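Local coordinates for beta-agarase (Persicobacter, PDB 6AII), which probably hydrolyses the beta-1,4-glycosidic bonds of agarose to release neoagarobiose, as a GH16-family beta-agarase, at residues A[124-128]-A[211-215]; A[171-175]-A[202-206]; A[216-220]-A[232-236]. One frame throughout, in Å; residues are numbered along the deposited sequence.

How the contacts relate
Contacts 1 and 2 are largely buried, while contact 3 runs from a buried sheet interior to an exposed turn. Contacts 1 and 3 reach the same antiparallel sheet, in which strands 118-125 and 217-225 are neighbours, and Val-124 O probably accepts from Ser-217 N (2.8 Å). Contact 2 belongs to the other sheet of the sandwich. Trp-212 of contact 1 reaches contact 2, its NE1 directed at Lys-171 O and its ring against Ile-173; Ile-233 of contact 3 packs on Ile-173 and Tyr-204 of contact 2. The chemistry differs accordingly: lysine and water links between a strand end and a loop in contact 1, aromatic rings in contact 2, and backbone and asparagine bonds in contact 3.

Contact 1: A[124-128]-A[211-215]; sequences VKIAD and DWAGE
Where strand 118-125 leaves its sheet in the GH16 sandwich, Lys-125 and Ile-126 meet the loop that leads into strand 217-225. CG of Lys-125 stands opposite its backbone N (chi1 -152°), and bends at chi2 and chi3 bring CD near Ala-213 O and fold the ammonium back. Lys-125 NZ thereby donates to Ile-126 O at 2.8 Å, from 38° above the carbonyl plane. Its bond to Ala-213 O is weak at 3.3 Å, but water 1 accepts from Lys-125 NZ (2.9 Å) and donates to Ala-213 O. A methionine in place of Lys-125 would probably leave Ile-126 O and water 1 without their donor and weaken the tie to the loop. Water 2 accepts from Ile-126 N and lies at hydrogen-bonding distance of Trp-212 O and Glu-215 O. Ala-213 is wedged in by its CB, 3.5 Å from Ala-127 O and 3.9 Å from Asp-128 CB. Ile-126 CD1 lies alongside Trp-212 CB at 3.9 Å, while the indole leads away to give its NE1 proton to Lys-171 O. Ala-213 N donates to the anti lone pair of Asp-211 OD1 (2.9 Å): this is an Asx turn, set against the end of a sandwich strand.

Contact 2: A[171-175]-A[202-206]; sequences KHIHL and TWYYE
Tyr-204 O meets two groups of segment 171-175: a hydrogen bond from Ile-173 N, in the carbonyl plane at 2.8 Å, and a CA-H...O contact from His-172 CA at 3.1 Å. The return bond, Tyr-204 N to Ile-173 O, is less straight, with the donor well above the carbonyl plane. Leu-175 N to Thr-202 O is nearly linear at 174°. Within this ladder His-174 and Trp-203, a non-hydrogen-bonded pair, put their rings on the same face of the sheet. They form an offset stack, His-174 against the six-membered ring of Trp-203, with centroids 4.1 Å apart and planes inclined by 21°. CD2 of His-174 sits over the centre of the indole, 3.4 Å from Trp-203 CE2, and CB of His-174 adds a CH-pi contact over the six-membered ring. CG of His-174 lies anti to the backbone N (chi1 -169°), which swings the imidazole across the indole and leaves NE2 with water 4 in the ring plane, a water also bonded to Thr-202 OG1. His-174 ND1 is hydrogen-bonded to Glu-150 OE1, on a strand whose E-I-D-I-C-E sequence is consistent with the GH16 signature; the pairing lies in the sheet that, as in other GH16 enzymes, probably lines the substrate cleft. His-172 meets an edge of Trp-203 with its face, in an offset edge-to-face pair, and its ND1 is held by Trp-168 O; His-172 NE2 comes within 3.4 Å of Tyr-205 CD1, the two rings oblique. Lys-171, extended beyond CG, runs along Tyr-205: its CE stands over the ring, 4.0 Å from the centroid, and NZ makes an off-centre cation-pi contact. On the face of Ile-173 and Tyr-204, Tyr-204 CB is met by Leu-175 CD1 at 3.8 Å, and Tyr-204 OH donates to Glu-206 OE2.

Contact 3: A[216-220]-A[232-236]; sequences YSTIG and YINGK
Asn-234 OD1 takes the amide proton of Thr-218 N at 2.8 Å, the N-H arriving nearly end-on to the amide C=O (162°), and the Ser-217 CA lies 3.2 Å from the same oxygen. The peptide on the far side of Thr-218 answers in kind: Asn-234 N donates to Thr-218 O at 2.8 Å, so backbone and side chain of one asparagine grip both backbone polar atoms, N and O, of Thr-218. Having CG of Asn-234 beside its own backbone N (chi1 -68°) brings the carboxamide to Thr-218 N, which in a regular hydrogen-bonded pair would meet the backbone O. Its ND2 gives a proton to water 5, which donates in turn to Tyr-216 O and lies 2.8 Å from Ser-217 OG. Thr-218 OG1 is 2.9 Å from water 6, which accepts from Gly-235 N. Beyond these, Gly-220 and Tyr-232 form a hydrogen-bonded pair, Gly-220 N to Tyr-232 O and Tyr-232 N to Gly-220 O, both at 2.9 Å, in the antiparallel hairpin of strands 217-225 and 228-233. What sets Asn-234 in place is the type I' turn from Ile-233 to Lys-236, with Asn-234 and Gly-235 at its two central positions, both of positive phi; Ile-233 and Lys-236 exchange two backbone hydrogen bonds, closing the tight two-residue turn into strand 236-242. Ile-219 CG2 and Ile-233 CG1 approach to 4.3 Å on one face of the sheet, where Ile-219 reaches strand 144-151 and Ile-233 touches Trp-212. The phenol of Tyr-232 leads away on the other face to a hydrogen bond between Tyr-232 OH and Glu-230 OE1. At the opposite end Tyr-216 leans on Asp-316, a ligand of the bound calcium.

Contact 1: A[124-128]-A[211-215]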
# COMPACT_ATOMS: atom_id res chain seq x y z
N VAL A 124 -9.05 2.72 4.48
CA VAL A 124 -9.10 3.18 3.10
C VAL A 124 -10.40 2.69 2.48
O VAL A 124 -10.88 1.62 2.82
CB VAL A 124 -7.90 2.67 2.31
CG1 VAL A 124 -6.59 3.25 2.85
CG2 VAL A 124 -7.84 1.17 2.24
N LYS A 125 -10.86 3.44 1.47
CA LYS A 125 -11.88 2.93 0.59
C LYS A 125 -11.25 2.80 -0.81
O LYS A 125 -11.02 3.81 -1.47
CB LYS A 125 -13.08 3.86 0.54
CG LYS A 125 -14.41 3.21 0.23
CD LYS A 125 -14.54 2.75 -1.14
CE LYS A 125 -14.51 3.83 -2.18
NZ LYS A 125 -14.64 3.17 -3.52
N ILE A 126 -10.91 1.58 -1.11
CA ILE A 126 -10.28 1.25 -2.42
C ILE A 126 -11.23 1.69 -3.54
O ILE A 126 -12.43 1.51 -3.46
CB ILE A 126 -9.93 -0.23 -2.41
CG1 ILE A 126 -8.68 -0.41 -1.53
CG2 ILE A 126 -9.69 -0.74 -3.85
CD1 ILE A 126 -8.35 -1.77 -1.09
N ALA A 127 -10.66 2.32 -4.57
CA ALA A 127 -11.43 2.78 -5.72
C ALA A 127 -12.15 1.61 -6.41
O ALA A 127 -11.56 0.57 -6.62
CB ALA A 127 -10.55 3.46 -6.69
N ASP A 128 -13.43 1.89 -6.77
CA ASP A 128 -14.16 0.92 -7.54
C ASP A 128 -13.87 1.17 -9.02
O ASP A 128 -14.71 1.61 -9.74
CB ASP A 128 -15.64 0.98 -7.21
CG ASP A 128 -16.42 -0.18 -7.80
OD1 ASP A 128 -15.77 -1.08 -8.39
OD2 ASP A 128 -17.66 -0.14 -7.58
N ASP A 211 -14.05 -8.36 -4.34
CA ASP A 211 -13.23 -7.18 -4.41
C ASP A 211 -13.30 -6.47 -3.05
O ASP A 211 -14.12 -6.85 -2.20
CB ASP A 211 -13.73 -6.20 -5.48
CG ASP A 211 -15.14 -5.68 -5.19
OD1 ASP A 211 -15.31 -4.75 -4.39
OD2 ASP A 211 -16.10 -6.37 -5.65
N TRP A 212 -12.50 -5.42 -2.90
CA TRP A 212 -12.37 -4.67 -1.65
C TRP A 212 -12.86 -3.23 -1.85
O TRP A 212 -12.44 -2.33 -1.06
CB TRP A 212 -10.91 -4.75 -1.17
CG TRP A 212 -10.47 -6.13 -0.84
CD1 TRP A 212 -10.09 -7.07 -1.74
CD2 TRP A 212 -10.53 -6.77 0.44
NE1 TRP A 212 -9.83 -8.24 -1.11
CE2 TRP A 212 -10.09 -8.10 0.23
CE3 TRP A 212 -10.82 -6.34 1.74
CZ2 TRP A 212 -10.05 -9.03 1.23
CZ3 TRP A 212 -10.75 -7.27 2.75
CH2 TRP A 212 -10.35 -8.59 2.51
N ALA A 213 -13.62 -2.99 -2.90
CA ALA A 213 -13.88 -1.64 -3.31
C ALA A 213 -15.23 -1.09 -2.88
O ALA A 213 -15.56 -0.01 -3.35
CB ALA A 213 -13.77 -1.53 -4.84
N GLY A 214 -16.06 -1.81 -2.16
CA GLY A 214 -17.41 -1.26 -1.89
C GLY A 214 -17.63 -0.66 -0.52
O GLY A 214 -18.76 -0.30 -0.20
N GLU A 215 -16.60 -0.63 0.32
CA GLU A 215 -16.70 -0.21 1.70
C GLU A 215 -15.30 0.16 2.17
O GLU A 215 -14.31 -0.19 1.49
CB GLU A 215 -17.24 -1.35 2.54
CG GLU A 215 -16.38 -2.58 2.58
CD GLU A 215 -17.03 -3.70 3.39
OE1 GLU A 215 -16.93 -3.64 4.61
OE2 GLU A 215 -17.59 -4.60 2.78
O HOH W 1 -17.40 2.18 -3.66
O HOH W 2 -11.68 -0.79 0.86

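Contact 2: A[171-175]-A[202-206]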
# COMPACT_ATOMS: atom_id res chain seq x y z
N LYS A 171 -9.71 -9.44 -6.31
CA LYS A 171 -10.08 -10.11 -5.09
C LYS A 171 -8.95 -10.15 -4.06
O LYS A 171 -9.17 -10.48 -2.90
CB LYS A 171 -10.59 -11.51 -5.37
CG LYS A 171 -9.53 -12.52 -5.75
CD LYS A 171 -10.19 -13.83 -6.21
CE LYS A 171 -9.19 -14.88 -6.61
NZ LYS A 171 -9.96 -16.12 -6.94
N HIS A 172 -7.74 -9.83 -4.48
CA HIS A 172 -6.56 -10.00 -3.66
C HIS A 172 -6.13 -8.70 -2.97
O HIS A 172 -6.50 -7.55 -3.32
CB HIS A 172 -5.39 -10.51 -4.47
CG HIS A 172 -5.51 -11.86 -4.99
ND1 HIS A 172 -6.06 -12.09 -6.23
CD2 HIS A 172 -5.25 -13.05 -4.48
CE1 HIS A 172 -6.09 -13.36 -6.42
NE2 HIS A 172 -5.58 -13.99 -5.39
N ILE A 173 -5.42 -8.92 -1.89
CA ILE A 173 -4.54 -7.88 -1.26
C ILE A 173 -3.16 -8.52 -1.17
O ILE A 173 -2.98 -9.51 -0.47
CB ILE A 173 -5.06 -7.37 0.08
CG1 ILE A 173 -6.40 -6.65 -0.03
CG2 ILE A 173 -4.04 -6.40 0.71
CD1 ILE A 173 -7.09 -6.40 1.31
N HIS A 174 -2.17 -7.90 -1.79
CA HIS A 174 -0.80 -8.35 -1.69
C HIS A 174 -0.17 -7.92 -0.37
O HIS A 174 -0.22 -6.76 -0.08
CB HIS A 174 -0.01 -7.80 -2.87
CG HIS A 174 1.35 -8.40 -3.04
ND1 HIS A 174 2.48 -7.63 -3.34
CD2 HIS A 174 1.77 -9.69 -2.95
CE1 HIS A 174 3.52 -8.45 -3.47
NE2 HIS A 174 3.11 -9.70 -3.30
N LEU A 175 0.33 -8.88 0.45
CA LEU A 175 0.94 -8.62 1.75
C LEU A 175 2.40 -9.08 1.60
O LEU A 175 2.64 -10.28 1.48
CB LEU A 175 0.24 -9.43 2.85
CG LEU A 175 -1.27 -9.25 2.92
CD1 LEU A 175 -1.83 -10.23 3.96
CD2 LEU A 175 -1.63 -7.78 3.27
N THR A 202 1.21 -14.94 0.02
CA THR A 202 1.43 -13.49 -0.05
C THR A 202 0.27 -12.79 -0.79
O THR A 202 0.11 -11.56 -0.62
CB THR A 202 2.76 -13.12 -0.73
OG1 THR A 202 2.72 -13.63 -2.07
CG2 THR A 202 3.96 -13.61 0.05
N TRP A 203 -0.51 -13.44 -1.63
CA TRP A 203 -1.62 -12.77 -2.27
C TRP A 203 -2.90 -13.21 -1.53
O TRP A 203 -3.47 -14.29 -1.73
CB TRP A 203 -1.69 -13.14 -3.74
CG TRP A 203 -0.63 -12.48 -4.58
CD1 TRP A 203 0.64 -12.92 -4.86
CD2 TRP A 203 -0.73 -11.19 -5.17
NE1 TRP A 203 1.31 -12.01 -5.61
CE2 TRP A 203 0.49 -10.93 -5.83
CE3 TRP A 203 -1.73 -10.21 -5.17
CZ2 TRP A 203 0.72 -9.74 -6.48
CZ3 TRP A 203 -1.50 -9.02 -5.82
CH2 TRP A 203 -0.29 -8.81 -6.50
N TYR A 204 -3.21 -12.40 -0.54
CA TYR A 204 -4.36 -12.69 0.37
C TYR A 204 -5.68 -12.55 -0.37
O TYR A 204 -5.93 -11.57 -1.09
CB TYR A 204 -4.36 -11.69 1.53
CG TYR A 204 -5.48 -11.92 2.52
CD1 TYR A 204 -5.32 -12.85 3.50
CD2 TYR A 204 -6.70 -11.28 2.36
CE1 TYR A 204 -6.34 -13.14 4.39
CE2 TYR A 204 -7.72 -11.51 3.27
CZ TYR A 204 -7.52 -12.45 4.27
OH TYR A 204 -8.54 -12.80 5.11
N TYR A 205 -6.59 -13.51 -0.15
CA TYR A 205 -7.99 -13.35 -0.61
C TYR A 205 -8.87 -14.25 0.27
O TYR A 205 -8.36 -15.01 1.05
CB TYR A 205 -8.22 -13.57 -2.12
CG TYR A 205 -8.17 -15.01 -2.56
CD1 TYR A 205 -6.96 -15.66 -2.72
CD2 TYR A 205 -9.36 -15.68 -2.83
CE1 TYR A 205 -6.91 -17.00 -3.12
CE2 TYR A 205 -9.31 -17.00 -3.28
CZ TYR A 205 -8.10 -17.62 -3.47
OH TYR A 205 -7.99 -18.94 -3.87
N GLU A 206 -10.17 -14.03 0.18
CA GLU A 206 -11.18 -14.78 0.94
C GLU A 206 -12.19 -15.34 -0.04
O GLU A 206 -12.73 -14.61 -0.91
CB GLU A 206 -11.87 -13.85 1.92
CG GLU A 206 -10.95 -13.38 3.00
CD GLU A 206 -11.60 -12.35 3.90
OE1 GLU A 206 -12.81 -12.14 3.76
OE2 GLU A 206 -10.89 -11.76 4.72
O HOH W 3 -11.14 -11.85 -1.53
O HOH W 4 4.56 -12.06 -3.37

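Contact 3: A[216-220]-A[232-236]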
# COMPACT_ATOMS: atom_id res chain seq x y z
N TYR A 216 -15.18 0.74 3.36
CA TYR A 216 -13.86 0.96 3.93
C TYR A 216 -13.27 -0.34 4.46
O TYR A 216 -14.00 -1.22 4.96
CB TYR A 216 -13.93 1.99 5.06
CG TYR A 216 -14.05 3.41 4.53
CD1 TYR A 216 -15.26 4.00 4.24
CD2 TYR A 216 -12.92 4.15 4.26
CE1 TYR A 216 -15.33 5.31 3.76
CE2 TYR A 216 -12.97 5.44 3.74
CZ TYR A 216 -14.19 6.02 3.47
OH TYR A 216 -14.18 7.31 2.95
N SER A 217 -11.96 -0.48 4.31
CA SER A 217 -11.16 -1.54 4.87
C SER A 217 -10.10 -0.91 5.77
O SER A 217 -9.56 0.15 5.41
CB SER A 217 -10.47 -2.31 3.77
OG SER A 217 -11.39 -2.80 2.83
N THR A 218 -9.68 -1.59 6.80
CA THR A 218 -8.47 -1.25 7.52
C THR A 218 -7.37 -2.24 7.21
O THR A 218 -7.60 -3.44 7.11
CB THR A 218 -8.63 -1.10 9.04
OG1 THR A 218 -9.01 -2.35 9.63
CG2 THR A 218 -9.64 -0.03 9.36
N ILE A 219 -6.18 -1.78 6.87
CA ILE A 219 -5.04 -2.64 6.63
C ILE A 219 -3.86 -2.06 7.40
O ILE A 219 -3.57 -0.87 7.32
CB ILE A 219 -4.72 -2.79 5.12
CG1 ILE A 219 -6.00 -3.00 4.34
CG2 ILE A 219 -3.76 -3.93 4.92
CD1 ILE A 219 -5.99 -2.54 2.94
N GLY A 220 -3.22 -2.94 8.14
CA GLY A 220 -2.08 -2.50 8.93
C GLY A 220 -1.00 -3.54 9.09
O GLY A 220 -1.22 -4.74 8.85
N TYR A 232 -2.68 -7.22 9.47
CA TYR A 232 -4.00 -7.18 10.00
C TYR A 232 -4.92 -6.55 8.96
O TYR A 232 -4.64 -5.47 8.43
CB TYR A 232 -4.05 -6.29 11.26
CG TYR A 232 -3.23 -6.90 12.37
CD1 TYR A 232 -1.85 -6.74 12.43
CD2 TYR A 232 -3.84 -7.68 13.30
CE1 TYR A 232 -1.10 -7.38 13.42
CE2 TYR A 232 -3.11 -8.34 14.28
CZ TYR A 232 -1.74 -8.20 14.33
OH TYR A 232 -1.08 -8.84 15.35
N ILE A 233 -6.05 -7.21 8.65
CA ILE A 233 -7.06 -6.71 7.76
C ILE A 233 -8.37 -6.60 8.55
O ILE A 233 -8.84 -7.60 9.14
CB ILE A 233 -7.20 -7.59 6.49
CG1 ILE A 233 -5.91 -7.52 5.67
CG2 ILE A 233 -8.41 -7.15 5.69
CD1 ILE A 233 -5.85 -8.46 4.50
N ASN A 234 -8.98 -5.41 8.57
CA ASN A 234 -10.23 -5.20 9.23
C ASN A 234 -10.17 -5.63 10.69
O ASN A 234 -11.12 -6.16 11.25
CB ASN A 234 -11.39 -5.79 8.47
CG ASN A 234 -11.67 -5.07 7.18
OD1 ASN A 234 -11.31 -3.90 7.01
ND2 ASN A 234 -12.33 -5.77 6.24
N GLY A 235 -9.04 -5.36 11.31
CA GLY A 235 -8.86 -5.59 12.73
C GLY A 235 -8.50 -7.01 13.10
O GLY A 235 -8.45 -7.32 14.27
N LYS A 236 -8.36 -7.92 12.13
CA LYS A 236 -8.10 -9.31 12.36
C LYS A 236 -6.72 -9.67 11.82
O LYS A 236 -6.33 -9.34 10.71
CB LYS A 236 -9.18 -10.20 11.74
CG LYS A 236 -10.53 -9.97 12.43
CD LYS A 236 -11.70 -10.75 11.86
CE LYS A 236 -12.08 -10.32 10.45
NZ LYS A 236 -12.80 -9.02 10.43
O HOH W 5 -13.51 -4.19 3.90
O HOH W 6 -6.56 -3.83 10.30